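Local coordinates for archaeal Sm-like protein AF-Sm2 (Archaeoglobus fulgidus, PDB 1LJO), which forms a hexameric ring of Sm-fold subunits and, like its family, probably binds RNA, at the interface of chains A and B. Sequence-based numbering; all coordinates share one arbitrary frame. Chains: chain A/B, Archaeal Sm-like protein AF-Sm2.

Contact 1: the interface of chains A and B. Residues chain A 23, 66-69; chain B 65, 67-68.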
ATOM      1  N   LYS A  23       5.360   7.012  -4.985  1.00 17.43           N
ATOM      2  CA  LYS A  23       5.732   6.599  -3.640  1.00 24.78           C
ATOM      3  C   LYS A  23       7.091   5.899  -3.616  1.00 30.60           C
ATOM      4  O   LYS A  23       7.919   6.168  -2.743  1.00 36.89           O
ATOM      5  CB  LYS A  23       4.645   5.684  -3.068  1.00 25.61           C
ATOM      6  CG  LYS A  23       4.851   5.286  -1.624  1.00 29.18           C
ATOM      7  CD  LYS A  23       3.561   4.750  -1.018  1.00 30.69           C
ATOM      8  CE  LYS A  23       3.013   3.569  -1.807  1.00 31.48           C
ATOM      9  NZ  LYS A  23       1.686   3.126  -1.300  1.00 29.40           N
ATOM     10  N   GLY A  66      -0.983   2.872 -10.595  1.00  9.02           N
ATOM     11  CA  GLY A  66      -1.865   3.776  -9.875  1.00  9.34           C
ATOM     12  C   GLY A  66      -1.798   3.830  -8.357  1.00 11.68           C
ATOM     13  O   GLY A  66      -1.799   4.919  -7.779  1.00 13.98           O
ATOM     14  N   ASN A  67      -1.738   2.688  -7.685  1.00 12.26           N
ATOM     15  CA  ASN A  67      -1.711   2.757  -6.230  1.00 17.65           C
ATOM     16  C   ASN A  67      -0.393   3.283  -5.679  1.00 14.32           C
ATOM     17  O   ASN A  67      -0.271   3.495  -4.480  1.00 14.19           O
ATOM     18  CB  ASN A  67      -2.049   1.406  -5.593  1.00 24.07           C
ATOM     19  CG  ASN A  67      -1.049   0.343  -5.925  1.00 26.78           C
ATOM     20  OD1 ASN A  67      -1.007  -0.155  -7.048  1.00 32.41           O
ATOM     21  ND2 ASN A  67      -0.225  -0.017  -4.946  1.00 30.24           N
ATOM     22  N   ASN A  68       0.593   3.494  -6.545  1.00 12.47           N
ATOM     23  CA  ASN A  68       1.870   4.039  -6.086  1.00 12.98           C
ATOM     24  C   ASN A  68       2.072   5.480  -6.537  1.00 14.35           C
ATOM     25  O   ASN A  68       3.129   6.092  -6.314  1.00 12.18           O
ATOM     26  CB  ASN A  68       3.026   3.137  -6.517  1.00 12.57           C
ATOM     27  CG  ASN A  68       3.060   1.851  -5.708  1.00 14.23           C
ATOM     28  OD1 ASN A  68       2.891   1.883  -4.491  1.00 14.44           O
ATOM     29  ND2 ASN A  68       3.268   0.725  -6.371  1.00 12.25           N
ATOM     30  N   VAL A  69       1.035   6.026  -7.163  1.00 11.13           N
ATOM     31  CA  VAL A  69       1.054   7.421  -7.589  1.00 12.90           C
ATOM     32  C   VAL A  69       0.712   8.214  -6.334  1.00 12.03           C
ATOM     33  O   VAL A  69      -0.207   7.847  -5.601  1.00 13.49           O
ATOM     34  CB  VAL A  69      -0.036   7.722  -8.646  1.00 12.99           C
ATOM     35  CG1 VAL A  69      -0.182   9.230  -8.824  1.00 10.85           C
ATOM     36  CG2 VAL A  69       0.332   7.077  -9.978  1.00 13.91           C
TER
ATOM     37  N   ARG B  65      -3.622  10.844  -4.862  1.00 12.50           N
ATOM     38  CA  ARG B  65      -4.108   9.469  -4.922  1.00 12.04           C
ATOM     39  C   ARG B  65      -4.633   9.041  -3.553  1.00 12.71           C
ATOM     40  O   ARG B  65      -3.910   9.080  -2.565  1.00  9.50           O
ATOM     41  CB  ARG B  65      -2.983   8.534  -5.362  1.00 11.52           C
ATOM     42  CG  ARG B  65      -3.405   7.097  -5.576  1.00 15.06           C
ATOM     43  CD  ARG B  65      -4.354   6.980  -6.759  1.00 16.75           C
ATOM     44  NE  ARG B  65      -4.693   5.590  -7.044  1.00 21.45           N
ATOM     45  CZ  ARG B  65      -5.678   4.919  -6.457  1.00 24.46           C
ATOM     46  NH1 ARG B  65      -6.435   5.512  -5.542  1.00 27.58           N
ATOM     47  NH2 ARG B  65      -5.905   3.654  -6.790  1.00 24.35           N
ATOM     48  N   ASN B  67      -5.290   6.127  -1.942  1.00 12.26           N
ATOM     49  CA  ASN B  67      -4.657   5.149  -1.068  1.00 17.65           C
ATOM     50  C   ASN B  67      -3.343   5.638  -0.474  1.00 14.32           C
ATOM     51  O   ASN B  67      -2.760   4.962   0.362  1.00 14.19           O
ATOM     52  CB  ASN B  67      -4.451   3.808  -1.776  1.00 24.07           C
ATOM     53  CG  ASN B  67      -3.521   3.906  -2.945  1.00 26.78           C
ATOM     54  OD1 ASN B  67      -3.877   4.445  -3.990  1.00 32.41           O
ATOM     55  ND2 ASN B  67      -2.309   3.385  -2.779  1.00 30.24           N
ATOM     56  N   ASN B  68      -2.874   6.807  -0.900  1.00 12.47           N
ATOM     57  CA  ASN B  68      -1.639   7.352  -0.338  1.00 12.98           C
ATOM     58  C   ASN B  68      -1.902   8.551   0.563  1.00 14.35           C
ATOM     59  O   ASN B  68      -0.975   9.202   1.072  1.00 12.18           O
ATOM     60  CB  ASN B  68      -0.641   7.678  -1.449  1.00 12.57           C
ATOM     61  CG  ASN B  68      -0.042   6.417  -2.048  1.00 14.23           C
ATOM     62  OD1 ASN B  68       0.321   5.498  -1.316  1.00 14.44           O
ATOM     63  ND2 ASN B  68       0.054   6.361  -3.367  1.00 12.25           N
TER
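B:Asn68 reaches across the subunit boundary with both ends of its amide, meeting A:Lys23, A:Asn67 and A:Val69. Its CB only skirts the carbonyl of A:Val69. CG lies anti to the carbonyl carbon (chi1 -73°), which carries the amide into chain A. At the tip, OD1 accepts a hydrogen bond from A:Lys23 NZ at 2.7 Å, the side-chain amine arriving in the carbonyl plane on a lone pair; the lysine's long, flexible chain suits this reach. The other branch, ND2, donates twice to main-chain oxygens. A:Val69 O, 2.7 Å from B:Asn68 ND2, lies in the plane of the asparagine amide, although the N-H comes down from above the valine carbonyl plane. A:Asn67 O is 3.1 Å from B:Asn68 ND2 and tilted from that amide plane. The same A:Asn67 O also receives ND2 of B:Asn67 at 2.7 Å, a nearly straight bond (167° at H) in the carbonyl plane on a lone pair, so two asparagines grip one peptide oxygen. B:Arg65 adds a weak bond from NE to A:Gly66 O, while B:Asn67 OD1 sits over the centre of its guanidinium face. Asparagine's short side chain offers both an acceptor and a two-hydrogen donor. The 3-10 helix 66-68 of chain B, in the Arg-Gly-containing Sm2 sequence motif, thus recognises main-chain oxygens of the same helix and the start of strand 69-74 in chain A, joining neighbours of the hexameric ring.

Contact 2: the interface of chains A and B. Residues chain A 6-7, 40, 66; chain B 37, 41, 63, 65.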
ATOM      1  N   PRO A   6     -11.897  13.670  -9.215  1.00 15.96           N
ATOM      2  CA  PRO A   6     -10.474  13.483  -9.497  1.00 14.51           C
ATOM      3  C   PRO A   6     -10.238  12.752 -10.824  1.00 14.71           C
ATOM      4  O   PRO A   6      -9.426  13.185 -11.634  1.00 13.33           O
ATOM      5  CB  PRO A   6      -9.995  12.694  -8.286  1.00 14.95           C
ATOM      6  CG  PRO A   6     -10.816  13.297  -7.179  1.00 12.33           C
ATOM      7  CD  PRO A   6     -12.201  13.336  -7.810  1.00 15.51           C
ATOM      8  N   ASN A   7     -10.952  11.651 -11.050  1.00 19.33           N
ATOM      9  CA  ASN A   7     -10.798  10.904 -12.299  1.00 23.08           C
ATOM     10  C   ASN A   7     -11.131  11.785 -13.501  1.00 23.25           C
ATOM     11  O   ASN A   7     -10.523  11.644 -14.563  1.00 22.91           O
ATOM     12  CB  ASN A   7     -11.697   9.661 -12.313  1.00 23.44           C
ATOM     13  CG  ASN A   7     -11.131   8.517 -11.488  1.00 25.02           C
ATOM     14  OD1 ASN A   7     -11.790   7.496 -11.293  1.00 28.45           O
ATOM     15  ND2 ASN A   7      -9.905   8.678 -11.009  1.00 22.14           N
ATOM     16  N   MET A  40      -6.197   4.938 -11.773  1.00 16.11           N
ATOM     17  CA  MET A  40      -5.156   5.941 -11.951  1.00 17.01           C
ATOM     18  C   MET A  40      -3.799   5.398 -12.398  1.00 17.68           C
ATOM     19  O   MET A  40      -2.750   5.975 -12.086  1.00 15.78           O
ATOM     20  CB  MET A  40      -5.011   6.802 -10.690  1.00 19.38           C
ATOM     21  CG  MET A  40      -6.106   7.869 -10.605  1.00 24.63           C
ATOM     22  SD  MET A  40      -5.920   9.070  -9.270  1.00 31.38           S
ATOM     23  CE  MET A  40      -4.340   9.683  -9.613  1.00 16.88           C
ATOM     24  N   GLY A  66      -0.983   2.872 -10.595  1.00  9.02           N
ATOM     25  CA  GLY A  66      -1.865   3.776  -9.875  1.00  9.34           C
ATOM     26  C   GLY A  66      -1.798   3.830  -8.357  1.00 11.68           C
ATOM     27  O   GLY A  66      -1.799   4.919  -7.779  1.00 13.98           O
TER
ATOM     28  N   ASP B  37     -13.660  11.476  -4.398  1.00 17.00           N
ATOM     29  CA  ASP B  37     -14.468  10.304  -4.743  1.00 17.81           C
ATOM     30  C   ASP B  37     -14.468   9.307  -3.589  1.00 18.30           C
ATOM     31  O   ASP B  37     -13.839   9.546  -2.558  1.00 16.80           O
ATOM     32  CB  ASP B  37     -13.970   9.627  -6.027  1.00 17.10           C
ATOM     33  CG  ASP B  37     -12.497   9.281  -5.980  1.00 17.69           C
ATOM     34  OD1 ASP B  37     -12.004   8.919  -4.895  1.00 18.62           O
ATOM     35  OD2 ASP B  37     -11.838   9.359  -7.043  1.00 17.45           O
ATOM     36  N   ASN B  41      -9.724   9.897  -3.473  1.00 14.05           N
ATOM     37  CA  ASN B  41      -8.772  10.563  -4.352  1.00 14.62           C
ATOM     38  C   ASN B  41      -9.182  12.013  -4.119  1.00 14.43           C
ATOM     39  O   ASN B  41     -10.358  12.283  -3.884  1.00 12.23           O
ATOM     40  CB  ASN B  41      -9.005  10.192  -5.816  1.00 11.91           C
ATOM     41  CG  ASN B  41      -8.604   8.768  -6.122  1.00 15.14           C
ATOM     42  OD1 ASN B  41      -7.527   8.324  -5.725  1.00 11.61           O
ATOM     43  ND2 ASN B  41      -9.466   8.041  -6.831  1.00 11.10           N
ATOM     44  N   VAL B  63      -3.785  16.517  -8.108  1.00 12.59           N
ATOM     45  CA  VAL B  63      -4.660  15.398  -7.801  1.00 12.70           C
ATOM     46  C   VAL B  63      -3.888  14.459  -6.881  1.00 12.11           C
ATOM     47  O   VAL B  63      -2.780  14.027  -7.212  1.00 12.86           O
ATOM     48  CB  VAL B  63      -5.070  14.640  -9.080  1.00 13.16           C
ATOM     49  CG1 VAL B  63      -5.768  13.339  -8.716  1.00 12.01           C
ATOM     50  CG2 VAL B  63      -5.979  15.523  -9.935  1.00 11.50           C
ATOM     51  N   ARG B  65      -3.622  10.844  -4.862  1.00 12.50           N
ATOM     52  CA  ARG B  65      -4.108   9.469  -4.922  1.00 12.04           C
ATOM     53  C   ARG B  65      -4.633   9.041  -3.553  1.00 12.71           C
ATOM     54  O   ARG B  65      -3.910   9.080  -2.565  1.00  9.50           O
ATOM     55  CB  ARG B  65      -2.983   8.534  -5.362  1.00 11.52           C
ATOM     56  CG  ARG B  65      -3.405   7.097  -5.576  1.00 15.06           C
ATOM     57  CD  ARG B  65      -4.354   6.980  -6.759  1.00 16.75           C
ATOM     58  NE  ARG B  65      -4.693   5.590  -7.044  1.00 21.45           N
ATOM     59  CZ  ARG B  65      -5.678   4.919  -6.457  1.00 24.46           C
ATOM     60  NH1 ARG B  65      -6.435   5.512  -5.542  1.00 27.58           N
ATOM     61  NH2 ARG B  65      -5.905   3.654  -6.790  1.00 24.35           N
TER
HETATM   62  O   HOH W   1     -12.790  10.375  -9.376  1.00  7.32           O
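OD2 of B:Asp37 is gripped by the side-chain ND2 of B:Asn41 and by a water that leads to the backbone N of A:Asn7. Water 1 lies 2.7 Å from B:Asp37 OD2 and 2.8 Å from A:Asn7 N. It links the carboxylate to the first turn of helix 6-12, whose N-terminal end, probably partly positive, would favour a nearby carboxylate. B:Asn41 ND2 approaches B:Asp37 OD2 at 2.7 Å on its syn lone pair, with the oxygen near the amide plane. B:Asp37 OD1 accepts from B:Asn41 N, which comes from above the carboxylate plane. This pincer fixes the asparagine's rotation, and its CB packs 3.7 Å from A:Pro6 CB; the compact proline ring fits against this surface. Further along, A:Met40 runs antiparallel alongside B:Arg65, its SD 3.6 Å from the arginine CD. A bend at its last torsion (chi3 56°) turns the methyl CE towards B:Val63 CG1, 4.0 Å away. The unbranched thioether can follow both an arginine's aliphatic stem and a valine methyl. B:Asn41 of the Sm1 sequence motif and B:Arg65 of the Sm2 sequence motif typically line the family's uridine pocket; a weak bond joins B:Arg65 NH1 to B:Asn41 OD1. This patch therefore joins neighbouring subunits and may also brace residues used for RNA.

Contact 3: the interface of chains A and B. Residues chain A 9, 74; chain B 43, 61, 63.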
ATOM      1  N   MET A   9     -10.708  15.031 -13.640  1.00 17.49           N
ATOM      2  CA  MET A   9      -9.583  15.945 -13.772  1.00 15.33           C
ATOM      3  C   MET A   9      -8.403  15.260 -14.464  1.00 14.63           C
ATOM      4  O   MET A   9      -7.835  15.803 -15.409  1.00 15.62           O
ATOM      5  CB  MET A   9      -9.161  16.465 -12.391  1.00 15.69           C
ATOM      6  CG  MET A   9      -8.046  17.503 -12.424  1.00 21.37           C
ATOM      7  SD  MET A   9      -8.439  18.919 -13.489  1.00 27.63           S
ATOM      8  CE  MET A   9      -6.822  19.637 -13.697  1.00 23.80           C
ATOM      9  N   PRO A  74      -0.578  19.105 -13.482  1.00 21.71           N
ATOM     10  CA  PRO A  74      -0.464  19.491 -14.890  1.00 23.39           C
ATOM     11  C   PRO A  74       0.829  20.294 -14.992  1.00 28.88           C
ATOM     12  O   PRO A  74       1.164  21.040 -14.069  1.00 28.01           O
ATOM     13  CB  PRO A  74      -1.696  20.366 -15.110  1.00 25.69           C
ATOM     14  CG  PRO A  74      -2.690  19.808 -14.125  1.00 25.64           C
ATOM     15  CD  PRO A  74      -1.838  19.602 -12.899  1.00 23.40           C
TER
ATOM     16  N   TYR B  43      -8.896  16.231  -5.385  1.00 14.49           N
ATOM     17  CA  TYR B  43      -8.528  17.214  -6.388  1.00 11.72           C
ATOM     18  C   TYR B  43      -8.530  18.570  -5.695  1.00 12.35           C
ATOM     19  O   TYR B  43      -9.577  19.074  -5.290  1.00 12.43           O
ATOM     20  CB  TYR B  43      -9.508  17.206  -7.568  1.00  8.99           C
ATOM     21  CG  TYR B  43      -9.323  18.365  -8.534  1.00 12.05           C
ATOM     22  CD1 TYR B  43      -8.055  18.876  -8.814  1.00 13.25           C
ATOM     23  CD2 TYR B  43     -10.417  18.947  -9.171  1.00 13.38           C
ATOM     24  CE1 TYR B  43      -7.881  19.937  -9.698  1.00 17.56           C
ATOM     25  CE2 TYR B  43     -10.255  20.009 -10.057  1.00 15.44           C
ATOM     26  CZ  TYR B  43      -8.984  20.501 -10.313  1.00 17.83           C
ATOM     27  OH  TYR B  43      -8.816  21.570 -11.164  1.00 17.24           O
ATOM     28  N   GLU B  61      -3.070  23.452  -9.287  1.00 11.35           N
ATOM     29  CA  GLU B  61      -3.956  22.297  -9.404  1.00 14.34           C
ATOM     30  C   GLU B  61      -3.210  20.977  -9.220  1.00 12.24           C
ATOM     31  O   GLU B  61      -2.209  20.730  -9.888  1.00 10.89           O
ATOM     32  CB  GLU B  61      -4.631  22.275 -10.777  1.00 16.30           C
ATOM     33  CG  GLU B  61      -5.439  23.505 -11.122  1.00 17.55           C
ATOM     34  CD  GLU B  61      -6.196  23.337 -12.427  1.00 22.60           C
ATOM     35  OE1 GLU B  61      -5.562  22.989 -13.444  1.00 20.88           O
ATOM     36  OE2 GLU B  61      -7.424  23.554 -12.437  1.00 25.49           O
ATOM     37  N   VAL B  63      -3.785  16.517  -8.108  1.00 12.59           N
ATOM     38  CA  VAL B  63      -4.660  15.398  -7.801  1.00 12.70           C
ATOM     39  C   VAL B  63      -3.888  14.459  -6.881  1.00 12.11           C
ATOM     40  O   VAL B  63      -2.780  14.027  -7.212  1.00 12.86           O
ATOM     41  CB  VAL B  63      -5.070  14.640  -9.080  1.00 13.16           C
ATOM     42  CG1 VAL B  63      -5.768  13.339  -8.716  1.00 12.01           C
ATOM     43  CG2 VAL B  63      -5.979  15.523  -9.935  1.00 11.50           C
TER
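A:Met9, from the N-terminal helix of one Sm fold, lies against the ring of B:Tyr43 in the next. Its CG stands over the centre of one ring face, 3.7 Å from the centroid of B:Tyr43, as a CH-pi contact; the flat aromatic ring offers a broad face, and the two side chains cross at about a right angle. The chain then passes out over the phenol end, where A:Met9 SD is 3.5 Å from B:Tyr43 OH. The methyl CE goes on to B:Glu61, lying 3.6 Å from its OE1. A:Met9 CG also touches B:Val63 CG2 at 3.8 Å, so CG meets the aromatic face and the valine methyl on adjacent sides. A flexible, polarisable methionine suits such a mixed surface. Chi1 of -176°, setting CG opposite the main-chain nitrogen, directs the chain towards the tyrosine, and the bend at chi2 (55°) puts the sulfur near the CZ-OH end. Beside this cluster, A:Pro74 CD lies 3.2 Å from B:Glu61 O, a close packing contact that the ring's fixed shape maintains. Farther out, strand 42-44 of chain B presents the tyrosine, and strand 62-64 the valine, with B:Glu61 just ahead of it. The glutamate's long stem, extended beyond CG, brings its carboxylate up to the methionine methyl, crossing that chain at about a right angle.

Contacts 1, 2 and 3 follow one another along the same subunit boundary: the C-alpha centres of contacts 1 and 2 lie about 9 Å apart, those of 2 and 3 also about 9 Å, and those of 1 and 3 about 14 Å. A:Gly66 and B:Arg65 belong to both contacts 1 and 2, and B:Val63 to both 2 and 3. On chain A, helix 6-12 serves contacts 2 and 3, while strand 69-74 serves 1 and 3. The boundary thus grades from polar, turn-based recognition to side-chain packing. Because the partners use different surfaces, the pairing can repeat head to tail and close the six-membered ring.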